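Local coordinates for nucleotidyl transferase AbiEii/AbiGii toxin family protein (Mycobacterium tuberculosis, PDB 6Y56), which is a nucleotidyltransferase toxin of a toxin-antitoxin system, MenT4, that probably modifies tRNA acceptor stems and so blocks growth, at residues A[106-110]-A[124-130]; A[72-76]-A[130-134]; A[59-64]-A[184-188]. Residue numbers count along the deposited sequence, not the author numbering.

Contact 1 (A[106-110]-A[124-130])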
loop_
_atom_site.group_PDB
_atom_site.type_symbol
_atom_site.label_atom_id
_atom_site.label_comp_id
_atom_site.label_asym_id
_atom_site.label_seq_id
_atom_site.Cartn_x
_atom_site.Cartn_y
_atom_site.Cartn_z
ATOM N N ARG A 106 11.093 -11.256 3.929
ATOM C CA ARG A 106 10.302 -10.036 3.923
ATOM C C ARG A 106 9.119 -10.072 2.974
ATOM O O ARG A 106 8.386 -9.079 2.889
ATOM C CB ARG A 106 11.203 -8.829 3.629
ATOM C CG ARG A 106 12.040 -8.448 4.845
ATOM C CD ARG A 106 13.073 -7.391 4.555
ATOM N NE ARG A 106 13.659 -6.951 5.815
ATOM C CZ ARG A 106 13.158 -5.980 6.572
ATOM N NH1 ARG A 106 12.074 -5.306 6.186
ATOM N NH2 ARG A 106 13.750 -5.676 7.721
ATOM N N HIS A 107 8.884 -11.182 2.281
ATOM C CA HIS A 107 7.724 -11.293 1.404
ATOM C C HIS A 107 7.056 -12.639 1.611
ATOM O O HIS A 107 7.718 -13.682 1.588
ATOM C CB HIS A 107 8.039 -11.084 -0.075
ATOM C CG HIS A 107 6.804 -10.971 -0.921
ATOM N ND1 HIS A 107 6.139 -12.073 -1.414
ATOM C CD2 HIS A 107 6.079 -9.892 -1.307
ATOM C CE1 HIS A 107 5.079 -11.679 -2.097
ATOM N NE2 HIS A 107 5.020 -10.360 -2.050
ATOM N N TRP A 108 5.746 -12.613 1.807
ATOM C CA TRP A 108 5.011 -13.781 2.261
ATOM C C TRP A 108 3.699 -13.877 1.509
ATOM O O TRP A 108 3.069 -12.862 1.209
ATOM C CB TRP A 108 4.721 -13.705 3.767
ATOM C CG TRP A 108 5.971 -13.581 4.568
ATOM C CD1 TRP A 108 6.736 -12.458 4.730
ATOM C CD2 TRP A 108 6.646 -14.629 5.271
ATOM N NE1 TRP A 108 7.844 -12.745 5.498
ATOM C CE2 TRP A 108 7.804 -14.071 5.843
ATOM C CE3 TRP A 108 6.372 -15.983 5.485
ATOM C CZ2 TRP A 108 8.687 -14.821 6.614
ATOM C CZ3 TRP A 108 7.247 -16.724 6.246
ATOM C CH2 TRP A 108 8.393 -16.145 6.800
ATOM N N GLN A 109 3.286 -15.096 1.202
ATOM C CA GLN A 109 1.928 -15.336 0.753
ATOM C C GLN A 109 1.059 -15.569 1.979
ATOM O O GLN A 109 1.412 -16.374 2.848
ATOM C CB GLN A 109 1.874 -16.557 -0.161
ATOM C CG GLN A 109 0.449 -16.885 -0.574
ATOM C CD GLN A 109 0.354 -17.816 -1.764
ATOM O OE1 GLN A 109 1.329 -18.473 -2.152
ATOM N NE2 GLN A 109 -0.838 -17.888 -2.347
ATOM N N LEU A 110 -0.075 -14.874 2.040
ATOM C CA LEU A 110 -1.006 -14.998 3.151
ATOM C C LEU A 110 -2.163 -15.901 2.752
ATOM O O LEU A 110 -2.760 -15.719 1.691
ATOM C CB LEU A 110 -1.550 -13.623 3.533
ATOM C CG LEU A 110 -2.594 -13.595 4.651
ATOM C CD1 LEU A 110 -1.966 -13.950 5.970
ATOM C CD2 LEU A 110 -3.212 -12.214 4.706
ATOM N N ALA A 124 -3.117 -13.205 -1.841
ATOM C CA ALA A 124 -2.891 -12.224 -0.794
ATOM C C ALA A 124 -1.463 -12.356 -0.298
ATOM O O ALA A 124 -0.880 -13.440 -0.304
ATOM C CB ALA A 124 -3.867 -12.415 0.367
ATOM N N SER A 125 -0.905 -11.246 0.154
ATOM C CA SER A 125 0.496 -11.229 0.525
ATOM C C SER A 125 0.723 -10.296 1.702
ATOM O O SER A 125 -0.127 -9.472 2.050
ATOM C CB SER A 125 1.368 -10.796 -0.647
ATOM O OG SER A 125 0.911 -9.554 -1.151
ATOM N N VAL A 126 1.892 -10.447 2.313
ATOM C CA VAL A 126 2.393 -9.534 3.331
ATOM C C VAL A 126 3.828 -9.209 2.954
ATOM O O VAL A 126 4.608 -10.115 2.637
ATOM C CB VAL A 126 2.337 -10.168 4.731
ATOM C CG1 VAL A 126 2.718 -9.152 5.789
ATOM C CG2 VAL A 126 0.959 -10.749 5.012
ATOM N N GLU A 127 4.179 -7.925 2.973
ATOM C CA GLU A 127 5.523 -7.509 2.601
ATOM C C GLU A 127 6.028 -6.483 3.598
ATOM O O GLU A 127 5.258 -5.647 4.083
ATOM C CB GLU A 127 5.554 -6.899 1.200
ATOM C CG GLU A 127 6.945 -6.744 0.631
ATOM C CD GLU A 127 6.939 -6.114 -0.744
ATOM O OE1 GLU A 127 8.034 -5.799 -1.254
ATOM O OE2 GLU A 127 5.839 -5.935 -1.310
ATOM N N PHE A 128 7.331 -6.528 3.875
ATOM C CA PHE A 128 7.963 -5.680 4.879
ATOM C C PHE A 128 9.119 -4.945 4.230
ATOM O O PHE A 128 10.145 -5.560 3.909
ATOM C CB PHE A 128 8.499 -6.524 6.023
ATOM C CG PHE A 128 7.452 -7.278 6.764
ATOM C CD1 PHE A 128 7.066 -8.537 6.349
ATOM C CD2 PHE A 128 6.877 -6.744 7.900
ATOM C CE1 PHE A 128 6.113 -9.257 7.030
ATOM C CE2 PHE A 128 5.922 -7.461 8.597
ATOM C CZ PHE A 128 5.537 -8.716 8.155
ATOM N N ALA A 129 8.970 -3.635 4.058
ATOM C CA ALA A 129 10.023 -2.823 3.471
ATOM C C ALA A 129 11.118 -2.563 4.494
ATOM O O ALA A 129 10.845 -2.358 5.683
ATOM C CB ALA A 129 9.447 -1.481 3.017
ATOM N N ARG A 130 12.365 -2.559 4.025
ATOM C CA ARG A 130 13.520 -2.322 4.878
ATOM C C ARG A 130 13.875 -0.849 4.996
ATOM O O ARG A 130 14.368 -0.424 6.048
ATOM C CB ARG A 130 14.731 -3.066 4.313
ATOM C CG ARG A 130 15.922 -3.091 5.239
ATOM C CD ARG A 130 17.143 -3.695 4.557
ATOM N NE ARG A 130 16.854 -4.988 3.940
ATOM C CZ ARG A 130 16.867 -6.146 4.592
ATOM N NH1 ARG A 130 17.149 -6.175 5.887
ATOM N NH2 ARG A 130 16.593 -7.275 3.950
HETATM O O HOH W 1 -2.829 -16.121 -1.080
#
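Arg106 lies just before the strand proper, yet already pairs with the partner: Arg106 O accepts a hydrogen bond from Phe128 N at 2.9 Å, and its side chain reaches along the other backbone until Arg106 NH1 donates to Phe128 O at 3.0 Å. The guanidinium also lies close to that of Arg130, with Arg106 NE 3.5 Å from Arg130 NH2; both arginines form salt bridges with Asp76, so one carboxylate offsets the two like charges. His107 opens strand 107-110, which runs antiparallel to strand 125-129 at 160°. It faces Glu127 in a non-hydrogen-bonded pair, CA to CA 4.5 Å, and its ring edge meets the partner side chain (His107 CD2 to Glu127 CG, 3.8 Å), while ND1 is bonded to Thr101. These strands form the central hairpin of the mixed sheet in a nucleotidyltransferase fold. Strand 68-72 flanks the hairpin beside 125-129, and Asp68 and Asp70 on it, spaced as in the superfamily's DxD motif, touch Ser125 and Glu127 respectively. Next, Trp108 and Val126 make a hydrogen-bonded pair, both Trp108 N to Val126 O and Val126 N to Trp108 O measuring 2.9 Å. Their side chains leave by the face opposite to His107 and Glu127; there Trp108 CD1 approaches Phe128 CE1 at 4.0 Å, and helix 76-86 packs on both aromatic residues. Gln109 returns to the His107 face opposite Ser125. Finally, Leu110 N bonds Ala124 O at 2.9 Å, Leu110 CB sits 4.1 Å from Val126 CG2, and water 1 links Gln109 NE2, Leu110 O and Ala124 N.

Contact 2 (A[72-76]-A[130-134]); sequences SAPDD and RRPLA
Two irregular segments run past each other in roughly opposite senses, their end-to-end directions 147° apart, and their nearest CA atoms are those of Pro74 and Arg130, 4.3 Å apart. Ser72 ends a strand in extended conformation (-93/124), Ala73 remains extended (-150/90), Pro74 turns at -63/-23, and Asp75 (-102/124) takes the N-cap position, its OD1 bonded to Glu77 N, so that Asp76 opens helix 76-86. Across from them Arg130 bends at -89/-34, after which Arg131, Pro132 and Leu133 are extended, with psi between 130° and 152°. The charged interaction is a salt bridge between Asp76 OD1 and Arg130 NH1 at 3.0 Å, weak as a hydrogen bond. Asp76 takes chi1 m; Arg130 is t, t, m along chi1 to chi3, a rotamer that brings its end back although its CA-CB bond points away. Asp76 also bridges to Arg106. Water enters twice: one molecule joins Ser72 OG (2.7 Å) to Leu133 N (2.9 Å), and another accepts from Arg130 NH2 (2.5 Å) and donates weakly to Asp76 OD1 (3.4 Å). The remaining contacts are weaker: Pro74 CG meets Pro132 CG at 4.4 Å, Pro74 CA makes a CA-H...O contact with Arg130 O at 3.4 Å, and Ser72 OG, with chi1 t, packs 3.7 Å from Leu133 CG. Such a meeting of connections follows from the parallel pairing of strands 68-72 and 125-129, whose C-terminal ends emerge side by side. One connection enters helix 76-86, while the other continues toward strand 138-141, Leu133 packing on helices 163-174 and 196-212 and Arg131 bridging to Asp210.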
loop_
_atom_site.group_PDB
_atom_site.type_symbol
_atom_site.label_atom_id
_atom_site.label_comp_id
_atom_site.label_asym_id
_atom_site.label_seq_id
_atom_site.Cartn_x
_atom_site.Cartn_y
_atom_site.Cartn_z
ATOM N N SER A 72 6.287 -0.899 6.751
ATOM C CA SER A 72 7.678 -0.496 6.864
ATOM C C SER A 72 8.197 -1.079 8.168
ATOM O O SER A 72 7.609 -0.842 9.233
ATOM C CB SER A 72 7.811 1.023 6.877
ATOM O OG SER A 72 9.146 1.392 7.183
ATOM N N ALA A 73 9.268 -1.861 8.083
ATOM C CA ALA A 73 9.850 -2.508 9.259
ATOM C C ALA A 73 11.337 -2.651 9.022
ATOM O O ALA A 73 11.807 -3.667 8.498
ATOM C CB ALA A 73 9.217 -3.877 9.513
ATOM N N PRO A 74 12.131 -1.650 9.418
ATOM C CA PRO A 74 13.571 -1.709 9.125
ATOM C C PRO A 74 14.322 -2.861 9.785
ATOM O O PRO A 74 15.395 -3.230 9.286
ATOM C CB PRO A 74 14.083 -0.348 9.616
ATOM C CG PRO A 74 12.886 0.558 9.525
ATOM C CD PRO A 74 11.714 -0.315 9.895
ATOM N N ASP A 75 13.824 -3.432 10.881
ATOM C CA ASP A 75 14.576 -4.407 11.666
ATOM C C ASP A 75 14.078 -5.812 11.342
ATOM O O ASP A 75 12.893 -6.111 11.515
ATOM C CB ASP A 75 14.402 -4.112 13.157
ATOM C CG ASP A 75 15.310 -4.962 14.052
ATOM O OD1 ASP A 75 15.913 -5.939 13.565
ATOM O OD2 ASP A 75 15.426 -4.633 15.254
ATOM N N ASP A 76 14.993 -6.681 10.910
ATOM C CA ASP A 76 14.630 -8.062 10.598
ATOM C C ASP A 76 14.002 -8.771 11.795
ATOM O O ASP A 76 13.166 -9.662 11.620
ATOM C CB ASP A 76 15.872 -8.843 10.156
ATOM C CG ASP A 76 16.407 -8.392 8.810
ATOM O OD1 ASP A 76 15.688 -7.706 8.062
ATOM O OD2 ASP A 76 17.570 -8.714 8.499
ATOM N N ARG A 130 12.365 -2.559 4.025
ATOM C CA ARG A 130 13.520 -2.322 4.878
ATOM C C ARG A 130 13.875 -0.849 4.996
ATOM O O ARG A 130 14.368 -0.424 6.048
ATOM C CB ARG A 130 14.731 -3.066 4.313
ATOM C CG ARG A 130 15.922 -3.091 5.239
ATOM C CD ARG A 130 17.143 -3.695 4.557
ATOM N NE ARG A 130 16.854 -4.988 3.940
ATOM C CZ ARG A 130 16.867 -6.146 4.592
ATOM N NH1 ARG A 130 17.149 -6.175 5.887
ATOM N NH2 ARG A 130 16.593 -7.275 3.950
ATOM N N ARG A 131 13.664 -0.069 3.933
ATOM C CA ARG A 131 14.110 1.317 3.935
ATOM C C ARG A 131 13.224 2.129 4.868
ATOM O O ARG A 131 11.998 2.041 4.779
ATOM C CB ARG A 131 14.049 1.903 2.524
ATOM C CG ARG A 131 14.831 3.211 2.379
ATOM C CD ARG A 131 14.683 3.840 0.997
ATOM N NE ARG A 131 14.698 2.833 -0.059
ATOM C CZ ARG A 131 14.222 3.018 -1.286
ATOM N NH1 ARG A 131 13.693 4.187 -1.648
ATOM N NH2 ARG A 131 14.272 2.019 -2.156
ATOM N N PRO A 132 13.794 2.912 5.775
ATOM C CA PRO A 132 12.959 3.713 6.675
ATOM C C PRO A 132 12.079 4.698 5.910
ATOM O O PRO A 132 12.470 5.248 4.877
ATOM C CB PRO A 132 13.984 4.452 7.544
ATOM C CG PRO A 132 15.228 3.604 7.467
ATOM C CD PRO A 132 15.230 3.026 6.086
ATOM N N LEU A 133 10.876 4.916 6.435
ATOM C CA LEU A 133 10.017 5.973 5.920
ATOM C C LEU A 133 10.642 7.333 6.188
ATOM O O LEU A 133 11.397 7.525 7.146
ATOM C CB LEU A 133 8.637 5.921 6.566
ATOM C CG LEU A 133 7.816 4.704 6.146
ATOM C CD1 LEU A 133 6.505 4.658 6.900
ATOM C CD2 LEU A 133 7.556 4.692 4.638
ATOM N N ALA A 134 10.316 8.286 5.326
ATOM C CA ALA A 134 10.895 9.616 5.430
ATOM C C ALA A 134 10.142 10.510 6.402
ATOM O O ALA A 134 10.759 11.368 7.038
ATOM C CB ALA A 134 10.921 10.284 4.053
HETATM O O HOH W 2 10.315 3.225 8.700
HETATM O O HOH W 3 16.139 -9.459 5.171
#

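Contact 3 (A[59-64]-A[184-188]); sequences LGNVGR and YDLNH
Segment 59-64 leaves helix 50-59 at Leu59, turns at Gly60 with positive phi (57/-133), makes a short 3-10 turn at 61-62 and extends through Gly63 (-112/171) and Arg64 (-74/160). Segment 184-188 is helical throughout. The backbones stay apart, with CA-CA distances of 8.0 Å for Gly63-His188 and 8.1 Å for Arg64-Tyr184, so side chains bridge the gap. Arg64, chi1 p and then extended, forms a bidentate salt bridge: NE to Asp185 OD1 and NH2 to Asp185 OD2, both 2.9 Å. Asp185 (chi1 m) also pairs with Lys170 of helix 163-174. In this way the connection between helix 50-59 and strand 68-72 of the nucleotidyltransferase sheet is joined to helix 180-189. Two CH-pi contacts add to it: Arg64 CB lies 4.1 Å over the Tyr184 ring centroid, and Leu59 CD1 3.7 Å over that of His188. Tyr184 (chi1 t) and His188 (chi1 m) are linked by His188 NE2 donating to Tyr184 OH at 2.9 Å, beside Gly63, whose CA is 3.4 Å from Tyr184 OH.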
loop_
_atom_site.group_PDB
_atom_site.type_symbol
_atom_site.label_atom_id
_atom_site.label_comp_id
_atom_site.label_asym_id
_atom_site.label_seq_id
_atom_site.Cartn_x
_atom_site.Cartn_y
_atom_site.Cartn_z
ATOM N N LEU A 59 -9.896 5.612 2.947
ATOM C CA LEU A 59 -10.995 5.546 1.989
ATOM C C LEU A 59 -12.178 4.713 2.461
ATOM O O LEU A 59 -13.327 5.088 2.199
ATOM C CB LEU A 59 -10.503 5.000 0.640
ATOM C CG LEU A 59 -9.374 5.783 -0.029
ATOM C CD1 LEU A 59 -9.025 5.140 -1.363
ATOM C CD2 LEU A 59 -9.733 7.255 -0.239
ATOM N N GLY A 60 -11.937 3.578 3.104
ATOM C CA GLY A 60 -13.026 2.674 3.430
ATOM C C GLY A 60 -13.782 2.275 2.178
ATOM O O GLY A 60 -13.197 1.902 1.159
ATOM N N ASN A 61 -15.111 2.340 2.267
ATOM C CA ASN A 61 -16.040 1.903 1.187
ATOM C C ASN A 61 -15.881 2.715 -0.104
ATOM O O ASN A 61 -16.353 2.229 -1.146
ATOM C CB ASN A 61 -17.490 1.902 1.673
ATOM C CG ASN A 61 -17.993 3.286 2.024
ATOM O OD1 ASN A 61 -19.074 3.680 1.598
ATOM N ND2 ASN A 61 -17.224 4.032 2.798
ATOM N N VAL A 62 -15.281 3.905 -0.054
ATOM C CA VAL A 62 -15.125 4.701 -1.309
ATOM C C VAL A 62 -13.939 4.158 -2.119
ATOM O O VAL A 62 -13.768 4.585 -3.265
ATOM C CB VAL A 62 -14.998 6.214 -1.046
ATOM C CG1 VAL A 62 -16.181 6.756 -0.260
ATOM C CG2 VAL A 62 -13.690 6.569 -0.362
ATOM N N GLY A 63 -13.147 3.257 -1.531
ATOM C CA GLY A 63 -12.016 2.685 -2.221
ATOM C C GLY A 63 -12.199 1.206 -2.525
ATOM O O GLY A 63 -13.111 0.536 -2.041
ATOM N N ARG A 64 -11.268 0.697 -3.320
ATOM C CA ARG A 64 -11.270 -0.690 -3.748
ATOM C C ARG A 64 -10.853 -1.613 -2.603
ATOM O O ARG A 64 -10.205 -1.215 -1.628
ATOM C CB ARG A 64 -10.256 -0.877 -4.877
ATOM C CG ARG A 64 -8.829 -0.541 -4.441
ATOM C CD ARG A 64 -7.813 -0.843 -5.540
ATOM N NE ARG A 64 -6.435 -0.558 -5.131
ATOM C CZ ARG A 64 -5.600 -1.458 -4.616
ATOM N NH1 ARG A 64 -5.987 -2.715 -4.441
ATOM N NH2 ARG A 64 -4.379 -1.094 -4.268
ATOM N N TYR A 184 -5.530 3.053 -9.977
ATOM C CA TYR A 184 -6.731 3.317 -9.194
ATOM C C TYR A 184 -6.415 4.177 -7.971
ATOM O O TYR A 184 -7.128 5.139 -7.661
ATOM C CB TYR A 184 -7.382 1.992 -8.767
ATOM C CG TYR A 184 -8.607 2.210 -7.924
ATOM C CD1 TYR A 184 -8.511 2.398 -6.545
ATOM C CD2 TYR A 184 -9.865 2.281 -8.510
ATOM C CE1 TYR A 184 -9.626 2.626 -5.774
ATOM C CE2 TYR A 184 -10.995 2.510 -7.742
ATOM C CZ TYR A 184 -10.865 2.692 -6.380
ATOM O OH TYR A 184 -11.993 2.932 -5.619
ATOM N N ASP A 185 -5.368 3.809 -7.227
ATOM C CA ASP A 185 -5.041 4.542 -6.008
ATOM C C ASP A 185 -4.610 5.969 -6.323
ATOM O O ASP A 185 -4.997 6.905 -5.620
ATOM C CB ASP A 185 -3.964 3.799 -5.215
ATOM C CG ASP A 185 -4.434 2.448 -4.680
ATOM O OD1 ASP A 185 -5.660 2.178 -4.620
ATOM O OD2 ASP A 185 -3.546 1.644 -4.325
ATOM N N LEU A 186 -3.829 6.148 -7.389
ATOM C CA LEU A 186 -3.421 7.491 -7.786
ATOM C C LEU A 186 -4.616 8.324 -8.209
ATOM O O LEU A 186 -4.629 9.542 -7.991
ATOM C CB LEU A 186 -2.397 7.419 -8.918
ATOM C CG LEU A 186 -0.999 6.995 -8.461
ATOM C CD1 LEU A 186 -0.158 6.682 -9.678
ATOM C CD2 LEU A 186 -0.360 8.083 -7.625
ATOM N N ASN A 187 -5.625 7.685 -8.817
ATOM C CA ASN A 187 -6.848 8.401 -9.157
ATOM C C ASN A 187 -7.541 8.941 -7.912
ATOM O O ASN A 187 -8.129 10.028 -7.958
ATOM C CB ASN A 187 -7.775 7.494 -9.969
ATOM C CG ASN A 187 -9.026 8.206 -10.437
ATOM O OD1 ASN A 187 -8.966 9.055 -11.321
ATOM N ND2 ASN A 187 -10.164 7.860 -9.850
ATOM N N HIS A 188 -7.481 8.209 -6.789
ATOM C CA HIS A 188 -7.998 8.744 -5.533
ATOM C C HIS A 188 -7.127 9.872 -5.008
ATOM O O HIS A 188 -7.652 10.896 -4.566
ATOM C CB HIS A 188 -8.130 7.637 -4.490
ATOM C CG HIS A 188 -9.442 6.932 -4.534
ATOM N ND1 HIS A 188 -10.609 7.500 -4.068
ATOM C CD2 HIS A 188 -9.775 5.706 -4.996
ATOM C CE1 HIS A 188 -11.606 6.649 -4.245
ATOM N NE2 HIS A 188 -11.126 5.553 -4.803
#

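From the N terminus, the chain first meets residues 59-64, whose partner lies 120 residues ahead; contact 3 closes the widest loop and encloses the other two. Residues 72-76 follow, leading from strand 68-72 into helix 76-86, and contact 2 closes at 130-134. Nested within it, contact 1 is the hairpin of strands 107-114 and 125-129. None cross. Contacts 1 and 2 share Arg130 and touch through Arg106, which reaches Asp76 and Ala73, so the hairpin's open end and both connections meet in one cluster. Contact 3 lies on the opposite side of the chain's centre, about 21 and 25 Å from contacts 1 and 2 between centres, tying the connection from helix 50-59 to strand 68-72 onto helix 180-189.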